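Local coordinates for protein thioesterase (Streptomyces sp. WAC02707, PDB 6VAP) that probably hydrolyses acyl thioesters on the carrier domains of the borrelidin polyketide synthase, the proofreading role expected of a type II thioesterase, at residues Ala45-Ala48 and Pro49-Val53; Ile245-His249 and Leu250-Ser254. All coordinates share one frame; numbering follows the deposited sequence.

Contact 1 of 2, residues Ala45-Ala48 and Pro49-Val53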
loop_
_atom_site.group_PDB
_atom_site.type_symbol
_atom_site.label_atom_id
_atom_site.label_comp_id
_atom_site.label_asym_id
_atom_site.label_seq_id
_atom_site.Cartn_x
_atom_site.Cartn_y
_atom_site.Cartn_z
ATOM N N ALA A 45 -7.673 -5.277 13.545
ATOM C CA ALA A 45 -8.602 -5.374 14.669
ATOM C C ALA A 45 -10.053 -5.313 14.200
ATOM O O ALA A 45 -10.928 -5.954 14.786
ATOM C CB ALA A 45 -8.328 -4.243 15.671
ATOM N N ALA A 46 -10.337 -4.537 13.156
ATOM C CA ALA A 46 -11.710 -4.321 12.714
ATOM C C ALA A 46 -12.218 -5.384 11.754
ATOM O O ALA A 46 -13.431 -5.592 11.670
ATOM C CB ALA A 46 -11.831 -2.958 12.031
ATOM N N LEU A 47 -11.334 -6.056 11.020
ATOM C CA LEU A 47 -11.754 -7.038 10.025
ATOM C C LEU A 47 -11.559 -8.484 10.472
ATOM O O LEU A 47 -12.284 -9.373 10.006
ATOM C CB LEU A 47 -10.997 -6.820 8.707
ATOM C CG LEU A 47 -11.171 -5.460 8.053
ATOM C CD1 LEU A 47 -10.585 -5.465 6.670
ATOM C CD2 LEU A 47 -12.655 -5.005 8.011
ATOM N N ALA A 48 -10.600 -8.748 11.352
ATOM C CA ALA A 48 -10.394 -10.107 11.823
ATOM C C ALA A 48 -11.497 -10.460 12.811
ATOM O O ALA A 48 -12.077 -9.565 13.419
ATOM C CB ALA A 48 -9.034 -10.247 12.496
ATOM N N PRO A 49 -11.825 -11.757 12.977
ATOM C CA PRO A 49 -11.208 -12.906 12.299
ATOM C C PRO A 49 -11.820 -13.195 10.940
ATOM O O PRO A 49 -11.421 -14.160 10.284
ATOM C CB PRO A 49 -11.473 -14.065 13.268
ATOM C CG PRO A 49 -12.790 -13.694 13.920
ATOM C CD PRO A 49 -12.849 -12.179 13.956
ATOM N N ARG A 50 -12.778 -12.365 10.520
ATOM C CA ARG A 50 -13.450 -12.611 9.250
ATOM C C ARG A 50 -12.538 -12.325 8.068
ATOM O O ARG A 50 -12.811 -12.764 6.947
ATOM C CB ARG A 50 -14.719 -11.775 9.145
ATOM C CG ARG A 50 -15.813 -12.206 10.141
ATOM C CD ARG A 50 -16.890 -11.139 10.344
ATOM N NE ARG A 50 -16.333 -9.783 10.454
ATOM C CZ ARG A 50 -15.622 -9.340 11.490
ATOM N NH1 ARG A 50 -15.373 -10.137 12.526
ATOM N NH2 ARG A 50 -15.156 -8.101 11.483
ATOM N N CYS A 51 -11.440 -11.625 8.303
ATOM C CA CYS A 51 -10.466 -11.341 7.258
ATOM C C CYS A 51 -9.064 -11.523 7.823
ATOM O O CYS A 51 -8.795 -11.117 8.957
ATOM C CB CYS A 51 -10.634 -9.921 6.696
ATOM S SG CYS A 51 -9.424 -9.491 5.417
ATOM N N ASP A 52 -8.188 -12.163 7.044
ATOM C CA ASP A 52 -6.793 -12.356 7.436
ATOM C C ASP A 52 -6.007 -11.137 6.980
ATOM O O ASP A 52 -5.606 -11.040 5.826
ATOM C CB ASP A 52 -6.241 -13.646 6.842
ATOM C CG ASP A 52 -4.827 -13.933 7.299
ATOM O OD1 ASP A 52 -4.340 -13.202 8.197
ATOM O OD2 ASP A 52 -4.205 -14.882 6.763
ATOM N N VAL A 53 -5.789 -10.194 7.885
ATOM C CA VAL A 53 -5.106 -8.949 7.556
ATOM C C VAL A 53 -3.609 -9.150 7.717
ATOM O O VAL A 53 -3.137 -9.500 8.799
ATOM C CB VAL A 53 -5.591 -7.795 8.443
ATOM C CG1 VAL A 53 -4.823 -6.513 8.096
ATOM C CG2 VAL A 53 -7.110 -7.589 8.280
#
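Ala-48 meets Pro-49 through a cis peptide bond that turns the chain sharply just after the helix. The cis geometry draws the two CA atoms to 3.0 Å, and Ala-48 CB is pressed tightly against Pro-49 CA at 3.4 Å. Beyond the bend, Ala-48 CA makes a C-H...O contact with Cys-51 O, also 3.4 Å long. Leu-47 works with both its backbone and its side chain: its O accepts a weak hydrogen bond from Cys-51 N, strongly bent at 122°, while its CB lies 3.7 Å from Cys-51 CB and 4.0 Å from Val-53 CG2. The turn thereby leads helix 41-47 into strand 52-56 within a beta-alpha-beta crossover of the alpha/beta-hydrolase fold, with Leu-47, Cys-51 and Val-53 buried beneath it. Arg-50 folds its chain back over the helix end, bending at chi3 (-42°), which sets the guanidinium with Leu-47 O over one face, displaced toward the rim. Ala-46 O lies in the plane of the group at its edge, 3.1 Å from NH2. Arg-50 NH2 also has a probable hydrogen bond to Cys-253 O, in the tail after helix 239-250.

Contact 2 of 2, residues Ile245-His249 and Leu250-Ser254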
loop_
_atom_site.group_PDB
_atom_site.type_symbol
_atom_site.label_atom_id
_atom_site.label_comp_id
_atom_site.label_asym_id
_atom_site.label_seq_id
_atom_site.Cartn_x
_atom_site.Cartn_y
_atom_site.Cartn_z
ATOM N N ILE A 245 -15.652 -0.236 3.055
ATOM C CA ILE A 245 -15.366 -0.436 1.636
ATOM C C ILE A 245 -14.497 -1.677 1.448
ATOM O O ILE A 245 -14.748 -2.517 0.572
ATOM C CB ILE A 245 -14.696 0.826 1.065
ATOM C CG1 ILE A 245 -15.767 1.898 0.783
ATOM C CG2 ILE A 245 -13.949 0.516 -0.201
ATOM C CD1 ILE A 245 -15.207 3.302 0.622
ATOM N N ILE A 246 -13.450 -1.805 2.267
ATOM C CA ILE A 246 -12.616 -2.995 2.198
ATOM C C ILE A 246 -13.471 -4.229 2.424
ATOM O O ILE A 246 -13.399 -5.184 1.654
ATOM C CB ILE A 246 -11.465 -2.902 3.212
ATOM C CG1 ILE A 246 -10.422 -1.885 2.741
ATOM C CG2 ILE A 246 -10.850 -4.258 3.438
ATOM C CD1 ILE A 246 -9.463 -1.470 3.862
ATOM N N ALA A 247 -14.311 -4.219 3.464
ATOM C CA ALA A 247 -15.105 -5.391 3.812
ATOM C C ALA A 247 -16.060 -5.745 2.688
ATOM O O ALA A 247 -16.272 -6.926 2.402
ATOM C CB ALA A 247 -15.858 -5.126 5.118
ATOM N N GLU A 248 -16.655 -4.739 2.040
ATOM C CA GLU A 248 -17.549 -5.022 0.921
ATOM C C GLU A 248 -16.813 -5.782 -0.179
ATOM O O GLU A 248 -17.363 -6.713 -0.783
ATOM C CB GLU A 248 -18.133 -3.718 0.376
ATOM C CG GLU A 248 -19.207 -3.908 -0.694
ATOM C CD GLU A 248 -20.418 -4.669 -0.181
ATOM O OE1 GLU A 248 -20.907 -4.340 0.919
ATOM O OE2 GLU A 248 -20.873 -5.600 -0.879
ATOM N N HIS A 249 -15.561 -5.412 -0.454
ATOM C CA HIS A 249 -14.827 -6.089 -1.526
ATOM C C HIS A 249 -14.511 -7.541 -1.185
ATOM O O HIS A 249 -14.487 -8.401 -2.077
ATOM C CB HIS A 249 -13.539 -5.333 -1.831
ATOM C CG HIS A 249 -13.712 -4.236 -2.836
ATOM N ND1 HIS A 249 -13.567 -4.442 -4.192
ATOM C CD2 HIS A 249 -14.047 -2.930 -2.685
ATOM C CE1 HIS A 249 -13.781 -3.303 -4.831
ATOM N NE2 HIS A 249 -14.080 -2.372 -3.941
ATOM N N LEU A 250 -14.286 -7.836 0.092
ATOM C CA LEU A 250 -13.953 -9.181 0.526
ATOM C C LEU A 250 -15.150 -9.951 1.059
ATOM O O LEU A 250 -14.973 -11.051 1.585
ATOM C CB LEU A 250 -12.855 -9.133 1.586
ATOM C CG LEU A 250 -11.537 -8.535 1.107
ATOM C CD1 LEU A 250 -10.640 -8.203 2.270
ATOM C CD2 LEU A 250 -10.849 -9.477 0.146
ATOM N N ARG A 251 -16.361 -9.422 0.902
ATOM C CA ARG A 251 -17.590 -10.143 1.251
ATOM C C ARG A 251 -17.649 -10.435 2.754
ATOM O O ARG A 251 -17.965 -11.547 3.189
ATOM C CB ARG A 251 -17.734 -11.436 0.438
ATOM C CG ARG A 251 -17.434 -11.283 -1.049
ATOM C CD ARG A 251 -18.508 -10.473 -1.758
ATOM N NE ARG A 251 -17.943 -9.571 -2.761
ATOM C CZ ARG A 251 -18.467 -8.399 -3.112
ATOM N NH1 ARG A 251 -19.586 -7.963 -2.546
ATOM N NH2 ARG A 251 -17.868 -7.656 -4.035
ATOM N N THR A 252 -17.357 -9.412 3.556
ATOM C CA THR A 252 -17.358 -9.531 5.007
ATOM C C THR A 252 -17.982 -8.276 5.613
ATOM O O THR A 252 -18.419 -7.359 4.907
ATOM C CB THR A 252 -15.936 -9.719 5.558
ATOM O OG1 THR A 252 -15.155 -8.542 5.286
ATOM C CG2 THR A 252 -15.264 -10.926 4.928
ATOM N N CYS A 253 -18.018 -8.232 6.942
ATOM C CA CYS A 253 -18.513 -7.085 7.690
ATOM C C CYS A 253 -17.373 -6.489 8.507
ATOM O O CYS A 253 -16.349 -7.136 8.749
ATOM C CB CYS A 253 -19.679 -7.480 8.611
ATOM S SG CYS A 253 -19.215 -8.562 9.996
ATOM N N SER A 254 -17.554 -5.236 8.915
ATOM C CA SER A 254 -16.581 -4.522 9.724
ATOM C C SER A 254 -17.049 -4.429 11.172
ATOM O O SER A 254 -18.239 -4.544 11.479
ATOM C CB SER A 254 -16.334 -3.127 9.165
ATOM O OG SER A 254 -15.007 -2.723 9.452
#
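Ala-247 O and Thr-252 N form the 2.9 Å hydrogen bond that closes helix 239-250, nearly straight at 167°, with the donor tilted from the carbonyl plane. A weak, 3.3 Å bond from Arg-251 N to Glu-248 O completes a Schellman motif, in which Arg-251 adopts a positive phi of 63° as the chain leaves the helix. Thr-252 OG1, placed between its own N and carbonyl carbon, adds a weak bond to Ala-247 O. Leu-250 N makes the ordinary helical bond to Ile-246 O, 3.2 Å, in the carbonyl plane. His-249 NE2 is hydrogen-bonded to His-197 ND1, outside the turn.

Among charged groups, Glu-248 OE2 and Arg-251 NH1 form a 3.2 Å salt bridge, the carboxylate and guanidinium planes 69° apart. The arginine chain, bent at chi2 and chi3, curls back so that Glu-248 O faces the guanidinium centre, 3.0 Å from its plane.

Apolar contact belongs to the buried side, where Ile-246 and Leu-250 run side by side, CG2 to CD1 4.1 Å apart, facing strand 92-97. Positive charge held over a C-terminal carbonyl probably complements the helix dipole, while the Schellman bonds engage two carbonyls of the last turn.

In the fold
Contacts 1 and 2 illustrate how two helix ends, distant in sequence, can be set against each other: each lies where a helix stops, and their centres are 10 Å apart. One probable hydrogen bond joins them, from Arg-50 NH2 to Cys-253 O (3.1 Å), tying the turn after helix 41-47 to the tail after helix 239-250. Beside it side chains pack, with Leu-47 CD1 3.5 Å from Ile-246 CG2 and Cys-51 SG 3.6 Å from Leu-250 CD1. Both contacts are centred about 17 Å from the centre of the chain, on the same side of it. Neither includes a member of the probable Ser-His-Asp triad.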